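Local coordinates for xyloglucanase (Paenibacillus pabuli, PDB 2JEP), which hydrolyses the beta-1,4-glucan backbone of xyloglucan, a polysaccharide of plant cell walls, as a family 5 glycoside hydrolase, at residues G45-N50 with S85-V90; R111-V116 with A165-N170; L124-N129 with D173-E178. All coordinates share one frame; numbering follows the deposited sequence. Where two conformers were deposited one is given.

Contact 1: residues G45-N50 with S85-V90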
# COMPACT_ATOMS: atom_id res chain seq x y z
N GLY A 45 -9.36 4.73 -0.17
CA GLY A 45 -8.45 4.61 0.95
C GLY A 45 -7.43 5.72 1.08
O GLY A 45 -7.23 6.51 0.16
N TRP A 46 -6.81 5.76 2.24
CA TRP A 46 -5.82 6.78 2.57
C TRP A 46 -4.70 6.13 3.35
O TRP A 46 -4.94 5.38 4.29
CB TRP A 46 -6.50 7.88 3.35
CG TRP A 46 -5.67 9.06 3.78
CD1 TRP A 46 -5.50 10.21 3.10
CD2 TRP A 46 -4.95 9.20 5.02
NE1 TRP A 46 -4.71 11.09 3.86
CE2 TRP A 46 -4.38 10.48 5.04
CE3 TRP A 46 -4.78 8.37 6.14
CZ2 TRP A 46 -3.64 10.95 6.13
CZ3 TRP A 46 -4.05 8.84 7.21
CH2 TRP A 46 -3.48 10.11 7.19
N ASN A 47 -3.45 6.41 2.96
CA ASN A 47 -2.29 5.90 3.67
C ASN A 47 -1.86 6.83 4.78
O ASN A 47 -1.69 8.04 4.57
CB ASN A 47 -1.07 5.82 2.74
CG ASN A 47 -1.03 4.60 1.87
OD1 ASN A 47 -0.49 3.55 2.28
ND2 ASN A 47 -1.57 4.73 0.65
N LEU A 48 -1.62 6.24 5.93
CA LEU A 48 -1.01 6.92 7.07
C LEU A 48 0.51 6.92 6.87
O LEU A 48 1.27 6.23 7.56
CB LEU A 48 -1.46 6.20 8.36
CG LEU A 48 -0.97 6.76 9.71
CD1 LEU A 48 -1.51 8.17 9.97
CD2 LEU A 48 -1.39 5.81 10.84
N GLY A 49 0.94 7.66 5.86
CA GLY A 49 2.30 7.57 5.40
C GLY A 49 3.28 8.33 6.29
O GLY A 49 2.93 9.32 6.95
N ASN A 50 4.55 7.91 6.21
CA ASN A 50 5.64 8.50 6.96
C ASN A 50 5.33 8.52 8.46
O ASN A 50 5.58 9.51 9.17
CB ASN A 50 6.00 9.89 6.41
CG ASN A 50 6.79 9.83 5.13
OD1 ASN A 50 6.81 8.80 4.45
ND2 ASN A 50 7.39 10.96 4.75
N SER A 85 -11.14 3.38 4.08
CA SER A 85 -10.07 2.45 4.38
C SER A 85 -8.81 3.25 4.71
O SER A 85 -8.54 4.28 4.11
CB SER A 85 -9.75 1.57 3.18
OG SER A 85 -10.86 0.81 2.79
N ILE A 86 -8.04 2.74 5.67
CA ILE A 86 -6.76 3.31 6.05
C ILE A 86 -5.68 2.25 5.86
O ILE A 86 -5.80 1.16 6.43
CB ILE A 86 -6.75 3.73 7.55
CG1 ILE A 86 -7.96 4.60 7.89
CG2 ILE A 86 -5.40 4.39 7.89
CD1 ILE A 86 -7.91 5.95 7.24
N ARG A 87 -4.65 2.56 5.07
CA ARG A 87 -3.47 1.70 4.97
C ARG A 87 -2.42 2.23 5.91
O ARG A 87 -2.12 3.43 5.90
CB ARG A 87 -2.96 1.63 3.54
CG ARG A 87 -1.68 0.78 3.37
CD ARG A 87 -1.47 0.43 1.92
NE ARG A 87 -0.27 -0.36 1.66
CZ ARG A 87 0.91 0.12 1.25
NH1 ARG A 87 1.14 1.43 1.20
NH2 ARG A 87 1.87 -0.75 0.90
N ILE A 88 -1.85 1.34 6.71
CA ILE A 88 -0.89 1.68 7.74
C ILE A 88 0.43 0.97 7.42
O ILE A 88 0.64 -0.19 7.76
CB ILE A 88 -1.36 1.29 9.16
CG1 ILE A 88 -2.74 1.92 9.48
CG2 ILE A 88 -0.31 1.66 10.21
CD1 ILE A 88 -3.31 1.50 10.82
N PRO A 89 1.35 1.70 6.76
CA PRO A 89 2.71 1.18 6.61
C PRO A 89 3.34 0.91 7.99
O PRO A 89 3.23 1.76 8.87
CB PRO A 89 3.42 2.32 5.90
CG PRO A 89 2.35 3.03 5.13
CD PRO A 89 1.18 2.99 6.07
N VAL A 90 3.98 -0.25 8.16
CA VAL A 90 4.64 -0.59 9.41
C VAL A 90 6.00 -1.21 9.11
O VAL A 90 6.09 -2.16 8.32
CB VAL A 90 3.83 -1.60 10.26
CG1 VAL A 90 4.53 -1.84 11.61
CG2 VAL A 90 2.41 -1.11 10.49
O HOH W 1 2.03 4.25 9.42
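Asn47 and Arg87 meet side by side on two neighbouring parallel strands of the (beta/alpha)8 barrel, strands 45-48 and 85-88, whose short axes run 28° apart. Both side chains leave the sheet on its inner face. Arg87 NH1 donates to Asn47 OD1 over 2.9 Å, and the N-H points fairly straight at the oxygen (163°). The acceptor lies close to the guanidinium plane; NH1 is tilted somewhat out of the Asn47 amide plane, and the two flat groups stand almost perpendicular. Arg87 starts with CG anti to the backbone N (chi1 178°) and stays extended to NE; this carries its methylenes past the same oxygen, and Arg87 CG comes within 3.2 Å of Asn47 OD1. Behind this pair, the parallel ladder fixes the register: Trp46 N bonds to Ser85 O, Arg87 N to Trp46 O, and Leu48 N to Arg87 O. On the outer face, covered by helices 72-80 and 106-120, the Trp46 ring approaches Ile86 obliquely, Trp46 CE3 to Ile86 CD1 at 4.1 Å. Past the ladder the chains separate: Leu48 is the centre of an inverse gamma turn, and Pro89 CD packs 3.6 Å from Leu48 O. One water bridges the two chains, donating to Leu48 O and to Pro89 O. A second shell holds the polar ends in place. Asn47 ND2 reaches the carbonyls of Gly322 and Tyr360, and Trp46 NE1 reaches Asp362. Arg87 forms a salt bridge through NE with Glu178, and its NH2 bonds to Asn181. With all three of its nitrogens engaged, the buried guanidinium is probably held against rotation, its NH1 shared between Asn47 OD1 and a salt bridge to Glu323 OE2.

Contact 2: residues R111-V116 with A165-N170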
# COMPACT_ATOMS: atom_id res chain seq x y z
N ARG A 111 1.99 -0.68 20.28
CA ARG A 111 1.76 0.61 19.62
C ARG A 111 1.04 0.43 18.28
O ARG A 111 0.12 1.18 17.94
CB ARG A 111 3.06 1.38 19.42
CG ARG A 111 2.90 2.72 18.72
CD ARG A 111 1.97 3.67 19.50
NE ARG A 111 1.75 4.88 18.71
CZ ARG A 111 0.66 5.64 18.78
NH1 ARG A 111 -0.29 5.39 19.67
NH2 ARG A 111 0.51 6.65 17.93
N ILE A 112 1.50 -0.54 17.49
CA ILE A 112 0.85 -0.81 16.21
C ILE A 112 -0.63 -1.12 16.46
O ILE A 112 -1.52 -0.63 15.74
CB ILE A 112 1.53 -1.98 15.47
CG1 ILE A 112 2.99 -1.63 15.14
CG2 ILE A 112 0.72 -2.40 14.23
CD1 ILE A 112 3.90 -2.86 14.91
N GLN A 113 -0.90 -1.93 17.48
CA GLN A 113 -2.29 -2.28 17.78
C GLN A 113 -3.10 -1.04 18.16
O GLN A 113 -4.26 -0.91 17.76
CB GLN A 113 -2.37 -3.36 18.85
CG GLN A 113 -3.77 -3.58 19.33
CD GLN A 113 -3.86 -4.66 20.34
OE1 GLN A 113 -3.24 -4.58 21.40
NE2 GLN A 113 -4.65 -5.66 20.04
N GLN A 114 -2.52 -0.13 18.93
CA GLN A 114 -3.25 1.07 19.29
C GLN A 114 -3.62 1.88 18.03
O GLN A 114 -4.74 2.36 17.90
CB GLN A 114 -2.42 1.90 20.27
CG GLN A 114 -3.17 3.01 20.95
CD GLN A 114 -4.08 2.55 22.08
OE1 GLN A 114 -4.65 3.38 22.80
NE2 GLN A 114 -4.22 1.25 22.25
N VAL A 115 -2.68 2.03 17.11
CA VAL A 115 -2.94 2.80 15.91
C VAL A 115 -3.97 2.10 15.02
O VAL A 115 -4.88 2.75 14.47
CB VAL A 115 -1.62 3.09 15.18
CG1 VAL A 115 -1.85 3.81 13.83
CG2 VAL A 115 -0.70 3.95 16.08
N VAL A 116 -3.85 0.78 14.87
CA VAL A 116 -4.88 0.01 14.18
C VAL A 116 -6.25 0.31 14.79
O VAL A 116 -7.22 0.55 14.08
CB VAL A 116 -4.57 -1.49 14.21
CG1 VAL A 116 -5.84 -2.32 13.86
CG2 VAL A 116 -3.42 -1.81 13.29
N ALA A 165 0.30 -11.77 13.21
CA ALA A 165 -1.01 -12.36 13.02
C ALA A 165 -1.64 -12.74 14.36
O ALA A 165 -2.81 -12.47 14.61
CB ALA A 165 -0.95 -13.57 12.08
N THR A 166 -0.85 -13.37 15.22
CA THR A 166 -1.35 -13.77 16.54
C THR A 166 -1.87 -12.54 17.31
O THR A 166 -2.94 -12.60 17.93
CB THR A 166 -0.27 -14.51 17.31
OG1 THR A 166 0.01 -15.73 16.63
CG2 THR A 166 -0.72 -14.82 18.74
N LYS A 167 -1.16 -11.42 17.25
CA LYS A 167 -1.56 -10.21 17.99
C LYS A 167 -2.96 -9.75 17.55
O LYS A 167 -3.75 -9.25 18.35
CB LYS A 167 -0.54 -9.09 17.72
CG LYS A 167 -0.69 -7.81 18.52
CD LYS A 167 -0.33 -8.02 19.96
CE LYS A 167 -0.38 -6.72 20.75
NZ LYS A 167 -0.27 -7.03 22.20
N PHE A 168 -3.27 -9.92 16.26
CA PHE A 168 -4.50 -9.40 15.69
C PHE A 168 -5.54 -10.46 15.33
O PHE A 168 -6.50 -10.21 14.60
CB PHE A 168 -4.15 -8.58 14.44
CG PHE A 168 -3.42 -7.29 14.75
CD1 PHE A 168 -4.13 -6.18 15.18
CD2 PHE A 168 -2.05 -7.20 14.64
CE1 PHE A 168 -3.48 -5.02 15.53
CE2 PHE A 168 -1.37 -6.04 14.96
CZ PHE A 168 -2.11 -4.93 15.41
N SER A 169 -5.42 -11.65 15.93
CA SER A 169 -6.24 -12.76 15.48
C SER A 169 -7.73 -12.59 15.67
O SER A 169 -8.50 -13.14 14.88
CB SER A 169 -5.80 -14.07 16.12
OG SER A 169 -6.08 -14.07 17.50
N ASN A 170 -8.14 -11.79 16.66
CA ASN A 170 -9.57 -11.65 16.93
C ASN A 170 -10.25 -10.53 16.15
O ASN A 170 -11.47 -10.36 16.23
CB ASN A 170 -9.81 -11.53 18.43
CG ASN A 170 -9.35 -12.78 19.21
OD1 ASN A 170 -9.51 -13.91 18.74
ND2 ASN A 170 -8.77 -12.56 20.38
O HOH W 2 -3.81 -8.34 21.01
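Gln113 and Phe168 bring the two backbones to their nearest point, with CA atoms 7.7 Å apart, Gln113 inside helix 106-120 and Phe168 just past the end of helix 150-167. The contact is carried mainly by the phenyl ring. Its CG is anti to the carbonyl carbon (chi1 -69°), and the far rim extends to the other helix. Phe168 CZ comes to 3.6 Å from Gln113 CA, which sits at the ring edge, close to its plane. Around this tip Ile112 CG2 lies 4.0 Å from Phe168 CZ, and Val116 CG2 lies 3.9 Å from Phe168 CE1, both approaching obliquely. Ile112 and Gln113, with Val116 one turn further on, thus present one side of the helix to the ring. The Gln113 and Phe168 side chains run antiparallel alongside each other, with amide and ring planes 80° apart. Towards the surface, Lys167 CG rests over one face of the Phe168 ring, offset to its rim, and its ammonium bonds to Asn110. Lys167 CE lies 3.6 Å from Gln113 OE1, while Gln113 NE2 bonds to Tyr171 OH and to a water that donates to Lys167 O; since Gln113 was modelled in two conformers, the details at its amide are doubtful. No direct hydrogen bond joins the segments. Phe168 also meets Tyr171 edge-to-face. Inward, Phe168 touches Ile128, Leu175 and Phe177, while Val116 packs on Ile88 and Ile128. The contact therefore joins two adjacent outer helices of the barrel above strands 85-88, 125-128 and 175-178.

Contact 3: residues L124-N129 with D173-E178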
# COMPACT_ATOMS: atom_id res chain seq x y z
N LEU A 124 -13.63 1.61 10.08
CA LEU A 124 -12.89 1.67 8.82
C LEU A 124 -12.26 0.32 8.50
O LEU A 124 -11.98 -0.46 9.41
CB LEU A 124 -11.80 2.73 8.93
CG LEU A 124 -12.31 4.14 9.19
CD1 LEU A 124 -11.17 5.06 9.57
CD2 LEU A 124 -13.07 4.71 7.98
N TYR A 125 -12.01 0.07 7.22
CA TYR A 125 -11.12 -1.00 6.82
C TYR A 125 -9.69 -0.54 7.11
O TYR A 125 -9.38 0.66 7.00
CB TYR A 125 -11.28 -1.31 5.33
CG TYR A 125 -12.44 -2.22 5.05
CD1 TYR A 125 -13.74 -1.73 4.92
CD2 TYR A 125 -12.26 -3.59 4.94
CE1 TYR A 125 -14.82 -2.59 4.72
CE2 TYR A 125 -13.32 -4.44 4.72
CZ TYR A 125 -14.58 -3.94 4.60
OH TYR A 125 -15.63 -4.84 4.37
N VAL A 126 -8.84 -1.49 7.46
CA VAL A 126 -7.47 -1.20 7.85
C VAL A 126 -6.56 -2.23 7.21
O VAL A 126 -6.87 -3.43 7.25
CB VAL A 126 -7.30 -1.28 9.38
CG1 VAL A 126 -5.88 -0.88 9.79
CG2 VAL A 126 -8.34 -0.41 10.10
N ILE A 127 -5.45 -1.76 6.63
CA ILE A 127 -4.44 -2.64 6.08
C ILE A 127 -3.14 -2.40 6.86
O ILE A 127 -2.74 -1.25 7.01
CB ILE A 127 -4.17 -2.33 4.59
CG1 ILE A 127 -5.45 -2.47 3.75
CG2 ILE A 127 -3.02 -3.20 4.04
CD1 ILE A 127 -5.35 -1.85 2.35
N ILE A 128 -2.50 -3.47 7.35
CA ILE A 128 -1.17 -3.38 7.95
C ILE A 128 -0.21 -4.26 7.16
O ILE A 128 -0.60 -5.32 6.66
CB ILE A 128 -1.13 -3.75 9.44
CG1 ILE A 128 -1.63 -5.17 9.70
CG2 ILE A 128 -1.88 -2.71 10.23
CD1 ILE A 128 -1.52 -5.60 11.17
N ASN A 129 1.03 -3.82 7.01
CA ASN A 129 2.00 -4.52 6.17
C ASN A 129 3.35 -4.70 6.87
O ASN A 129 3.48 -4.44 8.08
CB ASN A 129 2.14 -3.82 4.82
CG ASN A 129 2.89 -2.50 4.90
OD1 ASN A 129 3.40 -2.15 5.95
ND2 ASN A 129 3.00 -1.81 3.77
N ASP A 173 -13.04 -9.00 9.54
CA ASP A 173 -12.56 -8.89 8.18
C ASP A 173 -12.29 -7.46 7.74
O ASP A 173 -11.80 -7.25 6.62
CB ASP A 173 -13.51 -9.54 7.18
CG ASP A 173 -13.45 -11.06 7.18
OD1 ASP A 173 -12.64 -11.67 7.89
OD2 ASP A 173 -14.24 -11.63 6.39
N ARG A 174 -12.60 -6.47 8.58
CA ARG A 174 -12.18 -5.10 8.29
C ARG A 174 -10.66 -4.92 8.43
O ARG A 174 -10.13 -3.94 7.92
CB ARG A 174 -12.94 -4.06 9.10
CG ARG A 174 -14.34 -3.78 8.51
CD ARG A 174 -15.04 -2.59 9.16
NE ARG A 174 -15.36 -2.85 10.57
CZ ARG A 174 -14.68 -2.40 11.62
NH1 ARG A 174 -13.59 -1.67 11.46
NH2 ARG A 174 -15.08 -2.70 12.87
N LEU A 175 -9.97 -5.84 9.10
CA LEU A 175 -8.51 -5.80 9.16
C LEU A 175 -7.93 -6.77 8.12
O LEU A 175 -8.20 -7.98 8.12
CB LEU A 175 -8.01 -6.15 10.56
CG LEU A 175 -6.48 -6.12 10.71
CD1 LEU A 175 -5.87 -4.74 10.41
CD2 LEU A 175 -6.08 -6.59 12.12
N ILE A 176 -7.12 -6.20 7.23
CA ILE A 176 -6.43 -6.88 6.15
C ILE A 176 -4.95 -6.90 6.43
O ILE A 176 -4.39 -5.89 6.83
CB ILE A 176 -6.69 -6.13 4.83
CG1 ILE A 176 -8.20 -6.13 4.50
CG2 ILE A 176 -5.86 -6.72 3.66
CD1 ILE A 176 -8.59 -5.10 3.44
N PHE A 177 -4.30 -8.05 6.23
CA PHE A 177 -2.85 -8.13 6.31
C PHE A 177 -2.28 -8.10 4.89
O PHE A 177 -2.76 -8.82 4.02
CB PHE A 177 -2.36 -9.43 6.96
CG PHE A 177 -2.86 -9.70 8.37
CD1 PHE A 177 -3.26 -8.70 9.23
CD2 PHE A 177 -2.85 -10.99 8.85
CE1 PHE A 177 -3.70 -9.02 10.52
CE2 PHE A 177 -3.25 -11.30 10.13
CZ PHE A 177 -3.69 -10.31 10.96
N GLU A 178 -1.22 -7.30 4.70
CA GLU A 178 -0.51 -7.15 3.43
C GLU A 178 0.91 -7.70 3.65
O GLU A 178 1.63 -7.28 4.55
CB GLU A 178 -0.48 -5.66 3.05
CG GLU A 178 0.27 -5.32 1.82
CD GLU A 178 0.33 -3.84 1.55
OE1 GLU A 178 -0.08 -3.06 2.42
OE2 GLU A 178 0.77 -3.45 0.44
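Val126 and Ile176 lie at the tight centre, where Ile176 N donates to Val126 O over 2.8 Å in a nearly straight bond (171°). Val126 N to Arg174 O, Ile128 N to Ile176 O and Glu178 N to Ile128 O extend the parallel ladder. On the outer face, chi1 of 58° puts Ile128 CG1 between its backbone N and carbonyl carbon, which turns CG1 toward the Phe177 ring, 3.9 Å from Phe177 CD1; on the inner face Ile127 CG1 packs 4.0 Å from Ile176 CB. Towards the strands' C-terminal end Glu178 OE1, salt-bridged to Arg87, comes within 3.4 Å of Asn129 CB. The other end is more open to solvent, at Asp173 and Arg174, though the Arg174 side chain still packs closely. In the conformer described here, one of two deposited, Arg174 CG sits over the centre of the Tyr125 ring, 3.8 Å from its centroid, as a CH-pi contact, and Arg174 NH1 donates to Leu124 O and Tyr120 O. Tyr125 OH bonds to Glu41 of helix 35-42. An alanine in place of Tyr125 would probably leave the Arg174 methylene without a ring to cover and Glu41 without its phenol partner. Strands at 23°, with hydrophobic side chains alternating between the barrel interior and the layer against the helices, are characteristic of the (beta/alpha)8 barrel of family 5 glycoside hydrolases.

From the N terminus, contact 1 closes first: its 34 intervening residues hold helix 72-80, giving a beta-alpha-beta crossover between adjacent parallel strands. Contacts 2 and 3 open later and cross, their segments alternating as 111-116, 124-129, 165-170 and 173-178. Contact 2 thus closes a helix-strand-helix path, and contact 3 the crossover from strand 125-128 through helix 150-167 to strand 175-178. A probable hydrogen bond of 2.8 Å from Ile88 N to Ile127 O joins the strand pairs of contacts 1 and 3 into four consecutive strands of one barrel sheet. Contact 2 lies outside them: Leu48 CD2 packs 3.6 Å from Val115 CG1, and Ala165 CB 3.8 Å from Phe177 CE2.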